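Local atomic coordinates of alanine racemase (Acinetobacter baumannii, PDB entry 4QHR), a protein that belongs to the alanine racemase family and joins an N-terminal TIM-barrel-type domain of parallel strands to a strand-rich C-terminal domain, two copies forming the assembly. Residues Ala238-Leu243 with Leu316-Glu321; Asp265-Ser270 with Ile305-Thr310; Trp107-Lys112 with Lys148-Thr153; Leu120-Lys125 with Phe152-Ala157. All blocks are in the same frame, centred on the assembly; numbering follows the deposited sequence.

Overall arrangement
The four contacts form two clusters at opposite ends of the elongated chain, with centres about 51 to 61 Å apart from one cluster to the other. Contacts 1 and 2 belong to the C-terminal domain, about 8 Å apart between centres; strands 234-246 and 264-269 are neighbours in one mixed sheet, and along the chain contact 2 is nested within the loop closed by contact 1. Contacts 3 and 4 belong to the N-terminal barrel-type domain, about 10 Å apart between centres, and share Phe-152 and Thr-153. Lys-34, modified as LLP, follows strand 28-32, which belongs to the same parallel sheet as the strands of contact 4 but does not pair directly with either of them.

Contact 1. Residues Ala238-Leu243 with Leu316-Glu321; sequences AEIIAL and LGTQVE
CG1 of Ile-240 stands anti to its own carbonyl carbon, beside the backbone N (chi1 -69°), and CG2 of Val-320 takes the corresponding position, which brings Ile-240 CG1 to 3.8 Å from Val-320 CG2 with the side chains crossing at about a right angle. Glu-239 also sets CG beside its backbone N (chi1 -80°), and its extended chain carries CD to 3.3 Å from Gly-317 O. The backbones meet antiparallel: Ala-238 and Val-320 exchange two bonds, Ile-240 N donates to Thr-318 O at 2.9 Å, and Gly-317 N returns a bond to Ile-240 O at 3.0 Å. Beyond this pairing, Leu-316 CD2 lies 3.6 Å from Ala-242 N, against the classic beta bulge that Ile-241 and Ala-242 form opposite Ile-268 of the next strand. Leu-316 also packs on Gln-103 of the second subunit. The carboxylate of Glu-239 and the carbonyl of Gly-317 are both acceptors; a water donates to Gly-317 O at 2.6 Å and, weakly, to Glu-239 OE2 at 3.2 Å. That water, donating to both, would ease the repulsion between the two acceptors.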
loop_
_atom_site.group_PDB
_atom_site.type_symbol
_atom_site.label_atom_id
_atom_site.label_comp_id
_atom_site.label_asym_id
_atom_site.label_seq_id
_atom_site.Cartn_x
_atom_site.Cartn_y
_atom_site.Cartn_z
ATOM N N ALA A 238 -15.078 -0.266 5.559
ATOM C CA ALA A 238 -15.741 -0.295 4.268
ATOM C C ALA A 238 -17.208 -0.766 4.504
ATOM O O ALA A 238 -17.659 -0.827 5.637
ATOM C CB ALA A 238 -14.977 -1.179 3.266
ATOM N N GLU A 239 -17.956 -1.037 3.461
ATOM C CA GLU A 239 -19.347 -1.436 3.588
ATOM C C GLU A 239 -19.670 -2.638 2.726
ATOM O O GLU A 239 -19.001 -2.953 1.712
ATOM C CB GLU A 239 -20.301 -0.254 3.216
ATOM C CG GLU A 239 -20.457 0.759 4.348
ATOM C CD GLU A 239 -21.376 1.889 3.960
ATOM O OE1 GLU A 239 -22.087 1.759 2.912
ATOM O OE2 GLU A 239 -21.386 2.890 4.691
ATOM N N ILE A 240 -20.712 -3.322 3.160
ATOM C CA ILE A 240 -21.303 -4.402 2.360
ATOM C C ILE A 240 -22.011 -3.880 1.114
ATOM O O ILE A 240 -22.885 -3.049 1.201
ATOM C CB ILE A 240 -22.229 -5.280 3.200
ATOM C CG1 ILE A 240 -21.346 -6.058 4.172
ATOM C CG2 ILE A 240 -23.001 -6.227 2.276
ATOM C CD1 ILE A 240 -22.084 -6.878 5.223
ATOM N N ILE A 241 -21.618 -4.393 -0.045
ATOM C CA ILE A 241 -22.149 -3.950 -1.340
ATOM C C ILE A 241 -22.992 -4.995 -2.067
ATOM O O ILE A 241 -23.667 -4.663 -3.052
ATOM C CB ILE A 241 -21.016 -3.425 -2.252
ATOM C CG1 ILE A 241 -19.957 -4.485 -2.572
ATOM C CG2 ILE A 241 -20.338 -2.233 -1.578
ATOM C CD1 ILE A 241 -19.000 -4.107 -3.698
ATOM N N ALA A 242 -22.921 -6.248 -1.611
ATOM C CA ALA A 242 -23.714 -7.344 -2.170
ATOM C C ALA A 242 -23.890 -8.479 -1.180
ATOM O O ALA A 242 -23.003 -8.746 -0.370
ATOM C CB ALA A 242 -23.087 -7.895 -3.453
ATOM N N LEU A 243 -25.046 -9.152 -1.273
ATOM C CA LEU A 243 -25.337 -10.312 -0.465
ATOM C C LEU A 243 -25.655 -11.514 -1.340
ATOM O O LEU A 243 -26.312 -11.365 -2.378
ATOM C CB LEU A 243 -26.517 -10.009 0.454
ATOM C CG LEU A 243 -26.121 -8.977 1.495
ATOM C CD1 LEU A 243 -27.354 -8.455 2.183
ATOM C CD2 LEU A 243 -25.159 -9.595 2.508
ATOM N N LEU A 316 -27.258 -4.611 3.144
ATOM C CA LEU A 316 -26.563 -3.752 2.194
ATOM C C LEU A 316 -26.303 -2.424 2.928
ATOM O O LEU A 316 -27.191 -1.887 3.596
ATOM C CB LEU A 316 -27.372 -3.557 0.899
ATOM C CG LEU A 316 -27.534 -4.793 0.006
ATOM C CD1 LEU A 316 -28.478 -4.478 -1.138
ATOM C CD2 LEU A 316 -26.199 -5.306 -0.544
ATOM N N GLY A 317 -25.054 -1.947 2.873
ATOM C CA GLY A 317 -24.657 -0.728 3.581
ATOM C C GLY A 317 -24.089 -0.958 4.961
ATOM O O GLY A 317 -23.607 -0.008 5.564
ATOM N N THR A 318 -24.155 -2.174 5.483
ATOM C CA THR A 318 -23.623 -2.448 6.824
ATOM C C THR A 318 -22.118 -2.201 6.823
ATOM O O THR A 318 -21.432 -2.578 5.872
ATOM C CB THR A 318 -23.864 -3.881 7.236
ATOM O OG1 THR A 318 -25.248 -4.042 7.533
ATOM C CG2 THR A 318 -23.023 -4.322 8.395
ATOM N N GLN A 319 -21.676 -1.564 7.908
ATOM C CA GLN A 319 -20.330 -1.081 8.070
ATOM C C GLN A 319 -19.482 -2.251 8.506
ATOM O O GLN A 319 -19.895 -3.024 9.281
ATOM C CB GLN A 319 -20.257 0.076 9.096
ATOM C CG GLN A 319 -20.201 1.470 8.451
ATOM C CD GLN A 319 -19.344 2.442 9.269
ATOM O OE1 GLN A 319 -19.864 3.097 10.173
ATOM N NE2 GLN A 319 -18.012 2.547 8.949
ATOM N N VAL A 320 -18.299 -2.352 7.965
ATOM C CA VAL A 320 -17.408 -3.472 8.200
ATOM C C VAL A 320 -16.017 -2.916 8.589
ATOM O O VAL A 320 -15.475 -2.055 7.863
ATOM C CB VAL A 320 -17.250 -4.306 6.915
ATOM C CG1 VAL A 320 -16.223 -5.430 7.084
ATOM C CG2 VAL A 320 -18.598 -4.888 6.509
ATOM N N GLU A 321 -15.498 -3.361 9.728
ATOM C CA GLU A 321 -14.221 -2.908 10.229
ATOM C C GLU A 321 -13.109 -3.853 9.808
ATOM O O GLU A 321 -13.121 -5.049 10.156
ATOM C CB GLU A 321 -14.259 -2.784 11.757
ATOM C CG GLU A 321 -12.902 -2.407 12.370
ATOM C CD GLU A 321 -12.996 -2.295 13.896
ATOM O OE1 GLU A 321 -14.057 -1.808 14.358
ATOM O OE2 GLU A 321 -12.068 -2.727 14.605
HETATM O O HOH W 1 -24.319 2.434 5.853
#

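Contact 2. Residues Asp265-Ser270 with Ile305-Thr310; sequences DIAIVS and IAIDVT
Ala-267 and Val-269 pair with Ile-307 and Ile-305 where two antiparallel strands of the C-terminal domain's mixed sheet run side by side. Each couple is a hydrogen-bonded pair; Ala-267 N reaches Ile-307 O at 2.9 Å and Val-269 N reaches Ile-305 O at 2.8 Å. On the face bearing these four side chains, CG1 of Ile-307 sits between its backbone N and carbonyl carbon (chi1 62°), 3.8 Å from Ala-267 CB, and its CD1 tip meets Val-269 CG2 at 3.6 Å, the two side chains crossing at about a right angle. On the opposite face Ile-268 CD1 rests on Ala-306 CB, while Ile-268 itself packs on Arg-132 of the second subunit. At the end of strand 305-308 Asp-308 makes an Asx turn. Asp-308 OD1 accepts from Thr-310 N at 2.9 Å and, through its syn lone pair, from Thr-310 OG1 at 2.7 Å; that hydroxyl oxygen in turn accepts from Asp-265 N at 3.0 Å. The Thr-310 hydroxyl thus passes a chain of bonds from the backbone of one strand to the carboxylate of the other, fixing its own rotation, and the two donors at OD1 would favour a charged Asp-308.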
loop_
_atom_site.group_PDB
_atom_site.type_symbol
_atom_site.label_atom_id
_atom_site.label_comp_id
_atom_site.label_asym_id
_atom_site.label_seq_id
_atom_site.Cartn_x
_atom_site.Cartn_y
_atom_site.Cartn_z
ATOM N N ASP A 265 -24.302 -17.770 3.733
ATOM C CA ASP A 265 -24.533 -16.388 3.309
ATOM C C ASP A 265 -23.171 -15.692 3.227
ATOM O O ASP A 265 -22.376 -15.809 4.127
ATOM C CB ASP A 265 -25.475 -15.704 4.302
ATOM C CG ASP A 265 -26.777 -16.463 4.439
ATOM O OD1 ASP A 265 -27.415 -16.628 3.402
ATOM O OD2 ASP A 265 -27.120 -16.934 5.546
ATOM N N ILE A 266 -22.943 -15.015 2.117
ATOM C CA ILE A 266 -21.697 -14.340 1.778
ATOM C C ILE A 266 -22.037 -12.898 1.612
ATOM O O ILE A 266 -23.072 -12.588 1.058
ATOM C CB ILE A 266 -21.191 -14.826 0.403
ATOM C CG1 ILE A 266 -20.838 -16.314 0.497
ATOM C CG2 ILE A 266 -19.968 -14.043 -0.047
ATOM C CD1 ILE A 266 -19.915 -16.674 1.651
ATOM N N ALA A 267 -21.182 -12.013 2.097
ATOM C CA ALA A 267 -21.322 -10.599 1.730
ATOM C C ALA A 267 -20.056 -10.147 0.974
ATOM O O ALA A 267 -18.950 -10.596 1.272
ATOM C CB ALA A 267 -21.519 -9.767 2.959
ATOM N N ILE A 268 -20.252 -9.252 0.008
ATOM C CA ILE A 268 -19.152 -8.618 -0.655
ATOM C C ILE A 268 -18.962 -7.237 -0.027
ATOM O O ILE A 268 -19.924 -6.474 0.206
ATOM C CB ILE A 268 -19.339 -8.542 -2.173
ATOM C CG1 ILE A 268 -19.666 -9.921 -2.752
ATOM C CG2 ILE A 268 -18.089 -7.948 -2.829
ATOM C CD1 ILE A 268 -18.646 -11.011 -2.444
ATOM N N VAL A 269 -17.691 -6.918 0.250
ATOM C CA VAL A 269 -17.334 -5.693 0.916
ATOM C C VAL A 269 -16.496 -4.816 -0.014
ATOM O O VAL A 269 -15.667 -5.330 -0.770
ATOM C CB VAL A 269 -16.502 -6.008 2.170
ATOM C CG1 VAL A 269 -16.024 -4.743 2.829
ATOM C CG2 VAL A 269 -17.346 -6.821 3.157
ATOM N N SER A 270 -16.674 -3.503 0.083
ATOM C CA SER A 270 -16.016 -2.580 -0.777
ATOM C C SER A 270 -14.608 -2.205 -0.268
ATOM O O SER A 270 -14.329 -1.043 -0.013
ATOM C CB SER A 270 -16.844 -1.310 -0.969
ATOM O OG SER A 270 -17.127 -0.650 0.280
ATOM N N ILE A 305 -13.642 -7.767 -1.255
ATOM C CA ILE A 305 -13.433 -8.996 -0.504
ATOM C C ILE A 305 -14.777 -9.660 -0.223
ATOM O O ILE A 305 -15.855 -9.004 -0.256
ATOM C CB ILE A 305 -12.617 -8.791 0.842
ATOM C CG1 ILE A 305 -13.427 -8.005 1.877
ATOM C CG2 ILE A 305 -11.292 -8.159 0.575
ATOM C CD1 ILE A 305 -12.761 -7.761 3.222
ATOM N N ALA A 306 -14.709 -10.974 0.082
ATOM C CA ALA A 306 -15.890 -11.725 0.485
ATOM C C ALA A 306 -15.745 -12.180 1.951
ATOM O O ALA A 306 -14.651 -12.564 2.379
ATOM C CB ALA A 306 -16.090 -12.915 -0.430
ATOM N N ILE A 307 -16.852 -12.125 2.698
ATOM C CA ILE A 307 -16.901 -12.520 4.084
ATOM C C ILE A 307 -18.074 -13.479 4.301
ATOM O O ILE A 307 -19.117 -13.389 3.616
ATOM C CB ILE A 307 -16.991 -11.307 5.029
ATOM C CG1 ILE A 307 -18.244 -10.532 4.788
ATOM C CG2 ILE A 307 -15.783 -10.343 4.837
ATOM C CD1 ILE A 307 -18.264 -9.273 5.611
ATOM N N ASP A 308 -17.877 -14.411 5.225
ATOM C CA ASP A 308 -18.928 -15.318 5.635
ATOM C C ASP A 308 -19.760 -14.630 6.698
ATOM O O ASP A 308 -19.275 -14.396 7.798
ATOM C CB ASP A 308 -18.306 -16.604 6.175
ATOM C CG ASP A 308 -19.326 -17.566 6.726
ATOM O OD1 ASP A 308 -20.522 -17.334 6.569
ATOM O OD2 ASP A 308 -18.877 -18.592 7.305
ATOM N N VAL A 309 -21.013 -14.332 6.354
ATOM C CA VAL A 309 -21.932 -13.654 7.251
ATOM C C VAL A 309 -23.053 -14.575 7.712
ATOM O O VAL A 309 -24.031 -14.103 8.278
ATOM C CB VAL A 309 -22.531 -12.377 6.643
ATOM C CG1 VAL A 309 -21.434 -11.315 6.526
ATOM C CG2 VAL A 309 -23.220 -12.625 5.302
ATOM N N THR A 310 -22.911 -15.865 7.475
ATOM C CA THR A 310 -23.928 -16.834 7.891
ATOM C C THR A 310 -24.440 -16.559 9.323
ATOM O O THR A 310 -25.664 -16.480 9.539
ATOM C CB THR A 310 -23.428 -18.284 7.717
ATOM O OG1 THR A 310 -22.994 -18.456 6.365
ATOM C CG2 THR A 310 -24.589 -19.288 8.006
#

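Contact 3. Residues Trp107-Lys112 with Lys148-Thr153; sequences WLIKHK and KSEGFT
Leu-108 and Phe-152 reach toward each other tip to tip. CG of Leu-108 lies anti to the backbone N (chi1 178°) and comes 3.6 Å from Phe-152 CZ, while its CD2 stands over one ring face, 4.2 Å from the ring centroid and 28° off the normal, a CH-pi contact. Ile-109 CD1 approaches the same ring obliquely, 3.9 Å from Phe-152 CE2, and also touches Glu-150 CG. Lys-112 holds CG in the crowded position between its backbone N and carbonyl carbon (chi1 78°); its CB lies 3.5 Å from Phe-152 CZ. The lysine chain then runs nearly extended until the bend at chi4, crossing Glu-150 at about a right angle, and NZ forms a salt bridge with Glu-150 OE1. The modelled separation of 2.5 Å from Lys-112 NZ to Glu-150 OE1 is very short, so its exact value is doubtful. Gly-151, at positive phi, is the first residue to leave helical torsions, in a Schellman motif, and the chain then leads into Phe-152. Leu-147 of helix 139-149 and Ile-116 of helix 112-117 also touch the ring, Met-87 of helix 87-92 touches Leu-108, and Leu-108 CD2 meets Val-122 CG2 of strand 122-125.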
loop_
_atom_site.group_PDB
_atom_site.type_symbol
_atom_site.label_atom_id
_atom_site.label_comp_id
_atom_site.label_asym_id
_atom_site.label_seq_id
_atom_site.Cartn_x
_atom_site.Cartn_y
_atom_site.Cartn_z
ATOM N N TRP A 107 30.321 17.246 5.624
ATOM C CA TRP A 107 29.377 18.336 5.308
ATOM C C TRP A 107 28.991 19.188 6.531
ATOM O O TRP A 107 28.816 20.413 6.430
ATOM C CB TRP A 107 28.116 17.783 4.683
ATOM C CG TRP A 107 28.328 17.061 3.383
ATOM C CD1 TRP A 107 29.360 17.212 2.497
ATOM C CD2 TRP A 107 27.446 16.066 2.811
ATOM N NE1 TRP A 107 29.193 16.352 1.426
ATOM C CE2 TRP A 107 28.017 15.658 1.585
ATOM C CE3 TRP A 107 26.229 15.491 3.219
ATOM C CZ2 TRP A 107 27.410 14.706 0.766
ATOM C CZ3 TRP A 107 25.635 14.538 2.403
ATOM C CH2 TRP A 107 26.228 14.169 1.188
ATOM N N LEU A 108 28.835 18.537 7.675
ATOM C CA LEU A 108 28.435 19.209 8.910
ATOM C C LEU A 108 29.534 20.151 9.382
ATOM O O LEU A 108 29.279 21.306 9.751
ATOM C CB LEU A 108 28.155 18.186 9.999
ATOM C CG LEU A 108 27.784 18.827 11.328
ATOM C CD1 LEU A 108 26.415 19.544 11.267
ATOM C CD2 LEU A 108 27.788 17.775 12.378
ATOM N N ILE A 109 30.763 19.671 9.407
ATOM C CA ILE A 109 31.906 20.553 9.774
ATOM C C ILE A 109 32.001 21.735 8.831
ATOM O O ILE A 109 32.205 22.867 9.250
ATOM C CB ILE A 109 33.246 19.789 9.714
ATOM C CG1 ILE A 109 33.312 18.723 10.793
ATOM C CG2 ILE A 109 34.450 20.769 9.782
ATOM C CD1 ILE A 109 33.210 19.210 12.202
ATOM N N LYS A 110 31.841 21.465 7.556
ATOM C CA LYS A 110 31.767 22.504 6.565
ATOM C C LYS A 110 30.771 23.589 6.928
ATOM O O LYS A 110 31.085 24.758 6.721
ATOM C CB LYS A 110 31.442 21.927 5.195
ATOM C CG LYS A 110 31.458 22.927 4.046
ATOM C CD LYS A 110 32.076 22.348 2.763
ATOM C CE LYS A 110 31.987 23.340 1.594
ATOM N NZ LYS A 110 30.640 23.371 0.941
ATOM N N HIS A 111 29.586 23.223 7.441
ATOM C CA HIS A 111 28.554 24.190 7.836
ATOM C C HIS A 111 28.462 24.424 9.352
ATOM O O HIS A 111 27.438 24.864 9.847
ATOM C CB HIS A 111 27.182 23.747 7.315
ATOM C CG HIS A 111 27.109 23.695 5.827
ATOM N ND1 HIS A 111 27.516 22.592 5.112
ATOM C CD2 HIS A 111 26.735 24.621 4.918
ATOM C CE1 HIS A 111 27.370 22.831 3.820
ATOM N NE2 HIS A 111 26.890 24.050 3.677
ATOM N N LYS A 112 29.550 24.216 10.068
ATOM C CA LYS A 112 29.492 24.222 11.523
ATOM C C LYS A 112 29.050 25.553 12.143
ATOM O O LYS A 112 28.271 25.563 13.075
ATOM C CB LYS A 112 30.827 23.758 12.108
ATOM C CG LYS A 112 31.924 24.798 12.112
ATOM C CD LYS A 112 33.192 24.203 12.672
ATOM C CE LYS A 112 34.390 25.121 12.493
ATOM N NZ LYS A 112 35.598 24.278 12.196
ATOM N N LYS A 148 32.733 17.750 19.525
ATOM C CA LYS A 148 32.789 18.538 20.777
ATOM C C LYS A 148 33.839 19.653 20.715
ATOM O O LYS A 148 33.563 20.806 21.058
ATOM C CB LYS A 148 33.116 17.647 21.971
ATOM C CG LYS A 148 31.991 16.776 22.432
ATOM C CD LYS A 148 32.441 16.121 23.724
ATOM C CE LYS A 148 31.348 15.336 24.401
ATOM N NZ LYS A 148 31.785 14.922 25.753
ATOM N N SER A 149 35.033 19.310 20.260
ATOM C CA SER A 149 36.112 20.283 20.189
ATOM C C SER A 149 35.817 21.349 19.159
ATOM O O SER A 149 36.237 22.456 19.335
ATOM C CB SER A 149 37.482 19.606 19.968
ATOM O OG SER A 149 37.600 19.189 18.633
ATOM N N GLU A 150 35.063 21.019 18.109
ATOM C CA GLU A 150 34.578 22.011 17.135
ATOM C C GLU A 150 33.434 22.900 17.605
ATOM O O GLU A 150 33.054 23.781 16.888
ATOM C CB GLU A 150 34.177 21.312 15.816
ATOM C CG GLU A 150 35.338 20.703 15.048
ATOM C CD GLU A 150 36.260 21.750 14.445
ATOM O OE1 GLU A 150 35.833 22.923 14.270
ATOM O OE2 GLU A 150 37.428 21.411 14.194
ATOM N N GLY A 151 32.880 22.663 18.793
ATOM C CA GLY A 151 31.841 23.498 19.385
ATOM C C GLY A 151 30.418 22.928 19.345
ATOM O O GLY A 151 29.463 23.616 19.761
ATOM N N PHE A 152 30.268 21.678 18.919
ATOM C CA PHE A 152 28.963 21.046 18.830
ATOM C C PHE A 152 28.492 20.453 20.151
ATOM O O PHE A 152 29.278 19.967 20.963
ATOM C CB PHE A 152 28.929 19.917 17.798
ATOM C CG PHE A 152 29.041 20.354 16.372
ATOM C CD1 PHE A 152 27.897 20.688 15.624
ATOM C CD2 PHE A 152 30.251 20.423 15.755
ATOM C CE1 PHE A 152 28.002 21.058 14.286
ATOM C CE2 PHE A 152 30.353 20.785 14.408
ATOM C CZ PHE A 152 29.224 21.122 13.692
ATOM N N THR A 153 27.176 20.444 20.320
ATOM C CA THR A 153 26.536 19.670 21.367
ATOM C C THR A 153 26.006 18.429 20.672
ATOM O O THR A 153 25.234 18.518 19.678
ATOM C CB THR A 153 25.397 20.438 22.056
ATOM O OG1 THR A 153 25.944 21.567 22.770
ATOM C CG2 THR A 153 24.603 19.556 23.027
#

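Contact 4. Residues Leu120-Lys125 with Phe152-Ala157; sequences LKVWVK and FTCVLA
Lys-121 runs obliquely across Thr-153 and Val-155. Its CB lies 3.3 Å from Thr-153 O; CG meets Thr-153 CG2 at 3.9 Å; CD reaches Val-155 CG2 at 4.0 Å, and CE closes on that same methyl, Val-155 CG2, at 3.8 Å. The chain bends at chi3 (-63°) and chi4, and NZ ends in a salt bridge with Glu-96, whose other carboxylate oxygen accepts from Trp-123 NE1. Trp-123 lies alongside Val-155, pointing the same way, with Val-155 CG1 over the face of its six-membered ring, 4.0 Å from the centroid and 22° off the normal; Ala-157 CB sits at the ring edge. The Trp-123 ring also meets that of Tyr-207. On the other face of the sheet Val-122 CG1 touches Cys-154 SG and Phe-152 CB, and Leu-147 of helix 139-149 covers Val-124 and Cys-154. The backbones are joined in parallel register: Val-122 O accepts from Val-155 N at 2.8 Å, and Val-155 O from Val-124 N at 2.8 Å. A water bridges Leu-120 O and Thr-153 N. Strand 122-125, helix 139-149 and strand 154-157 form a beta-alpha-beta crossover, the repeating element of a TIM barrel.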
loop_
_atom_site.group_PDB
_atom_site.type_symbol
_atom_site.label_atom_id
_atom_site.label_comp_id
_atom_site.label_asym_id
_atom_site.label_seq_id
_atom_site.Cartn_x
_atom_site.Cartn_y
_atom_site.Cartn_z
ATOM N N LEU A 120 21.638 24.015 17.185
ATOM C CA LEU A 120 21.206 22.660 16.769
ATOM C C LEU A 120 22.202 21.661 17.272
ATOM O O LEU A 120 23.423 21.834 17.055
ATOM C CB LEU A 120 21.102 22.555 15.239
ATOM C CG LEU A 120 20.074 23.503 14.614
ATOM C CD1 LEU A 120 20.255 23.520 13.078
ATOM C CD2 LEU A 120 18.648 23.122 14.981
ATOM N N LYS A 121 21.695 20.602 17.894
ATOM C CA LYS A 121 22.533 19.494 18.285
ATOM C C LYS A 121 22.764 18.615 17.104
ATOM O O LYS A 121 22.017 18.659 16.104
ATOM C CB LYS A 121 21.930 18.664 19.430
ATOM C CG LYS A 121 21.486 19.489 20.646
ATOM C CD LYS A 121 20.785 18.688 21.739
ATOM C CE LYS A 121 19.496 18.043 21.317
ATOM N NZ LYS A 121 18.363 18.995 21.049
ATOM N N VAL A 122 23.803 17.802 17.195
ATOM C CA VAL A 122 24.079 16.812 16.169
ATOM C C VAL A 122 23.894 15.459 16.839
ATOM O O VAL A 122 24.407 15.228 17.965
ATOM C CB VAL A 122 25.464 16.989 15.532
ATOM C CG1 VAL A 122 26.527 17.125 16.561
ATOM C CG2 VAL A 122 25.798 15.824 14.594
ATOM N N TRP A 123 23.130 14.599 16.189
ATOM C CA TRP A 123 22.864 13.253 16.682
ATOM C C TRP A 123 23.864 12.286 16.024
ATOM O O TRP A 123 23.901 12.169 14.815
ATOM C CB TRP A 123 21.405 12.848 16.436
ATOM C CG TRP A 123 20.419 13.703 17.149
ATOM C CD1 TRP A 123 20.258 15.060 17.002
ATOM C CD2 TRP A 123 19.410 13.282 18.060
ATOM N NE1 TRP A 123 19.243 15.501 17.816
ATOM C CE2 TRP A 123 18.694 14.430 18.458
ATOM C CE3 TRP A 123 19.042 12.034 18.586
ATOM C CZ2 TRP A 123 17.641 14.375 19.370
ATOM C CZ3 TRP A 123 18.022 11.960 19.481
ATOM C CH2 TRP A 123 17.301 13.118 19.865
ATOM N N VAL A 124 24.713 11.652 16.820
ATOM C CA VAL A 124 25.801 10.827 16.273
ATOM C C VAL A 124 25.392 9.390 16.461
ATOM O O VAL A 124 25.287 8.894 17.598
ATOM C CB VAL A 124 27.147 11.130 16.946
ATOM C CG1 VAL A 124 28.236 10.301 16.305
ATOM C CG2 VAL A 124 27.477 12.624 16.859
ATOM N N LYS A 125 25.179 8.709 15.341
ATOM C CA LYS A 125 24.576 7.375 15.312
ATOM C C LYS A 125 25.665 6.296 15.420
ATOM O O LYS A 125 26.602 6.289 14.670
ATOM C CB LYS A 125 23.757 7.225 14.015
ATOM C CG LYS A 125 23.144 5.848 13.654
ATOM C CD LYS A 125 22.170 5.280 14.674
ATOM C CE LYS A 125 21.121 4.312 14.057
ATOM N NZ LYS A 125 21.639 2.933 13.890
ATOM N N PHE A 152 30.268 21.678 18.919
ATOM C CA PHE A 152 28.963 21.046 18.830
ATOM C C PHE A 152 28.492 20.453 20.151
ATOM O O PHE A 152 29.278 19.967 20.963
ATOM C CB PHE A 152 28.929 19.917 17.798
ATOM C CG PHE A 152 29.041 20.354 16.372
ATOM C CD1 PHE A 152 27.897 20.688 15.624
ATOM C CD2 PHE A 152 30.251 20.423 15.755
ATOM C CE1 PHE A 152 28.002 21.058 14.286
ATOM C CE2 PHE A 152 30.353 20.785 14.408
ATOM C CZ PHE A 152 29.224 21.122 13.692
ATOM N N THR A 153 27.176 20.444 20.320
ATOM C CA THR A 153 26.536 19.670 21.367
ATOM C C THR A 153 26.006 18.429 20.672
ATOM O O THR A 153 25.234 18.518 19.678
ATOM C CB THR A 153 25.397 20.438 22.056
ATOM O OG1 THR A 153 25.944 21.567 22.770
ATOM C CG2 THR A 153 24.603 19.556 23.027
ATOM N N CYS A 154 26.430 17.288 21.186
ATOM C CA CYS A 154 26.139 15.980 20.589
ATOM C C CYS A 154 25.062 15.195 21.321
ATOM O O CYS A 154 24.820 15.386 22.545
ATOM C CB CYS A 154 27.397 15.098 20.625
ATOM S SG CYS A 154 28.735 15.698 19.635
ATOM N N VAL A 155 24.418 14.283 20.602
ATOM C CA VAL A 155 23.564 13.275 21.229
ATOM C C VAL A 155 24.031 11.929 20.726
ATOM O O VAL A 155 23.999 11.714 19.534
ATOM C CB VAL A 155 22.079 13.440 20.862
ATOM C CG1 VAL A 155 21.252 12.350 21.510
ATOM C CG2 VAL A 155 21.584 14.810 21.232
ATOM N N LEU A 156 24.463 11.050 21.594
ATOM C CA LEU A 156 24.799 9.681 21.232
ATOM C C LEU A 156 23.509 8.947 20.972
ATOM O O LEU A 156 22.658 8.820 21.886
ATOM C CB LEU A 156 25.560 8.991 22.351
ATOM C CG LEU A 156 25.940 7.519 22.145
ATOM C CD1 LEU A 156 26.824 7.367 20.912
ATOM C CD2 LEU A 156 26.680 7.032 23.389
ATOM N N ALA A 157 23.369 8.428 19.757
ATOM C CA ALA A 157 22.137 7.757 19.333
ATOM C C ALA A 157 22.407 6.323 18.878
ATOM O O ALA A 157 23.309 6.061 18.102
ATOM C CB ALA A 157 21.451 8.526 18.213
HETATM O O HOH W 2 25.578 22.101 18.628
#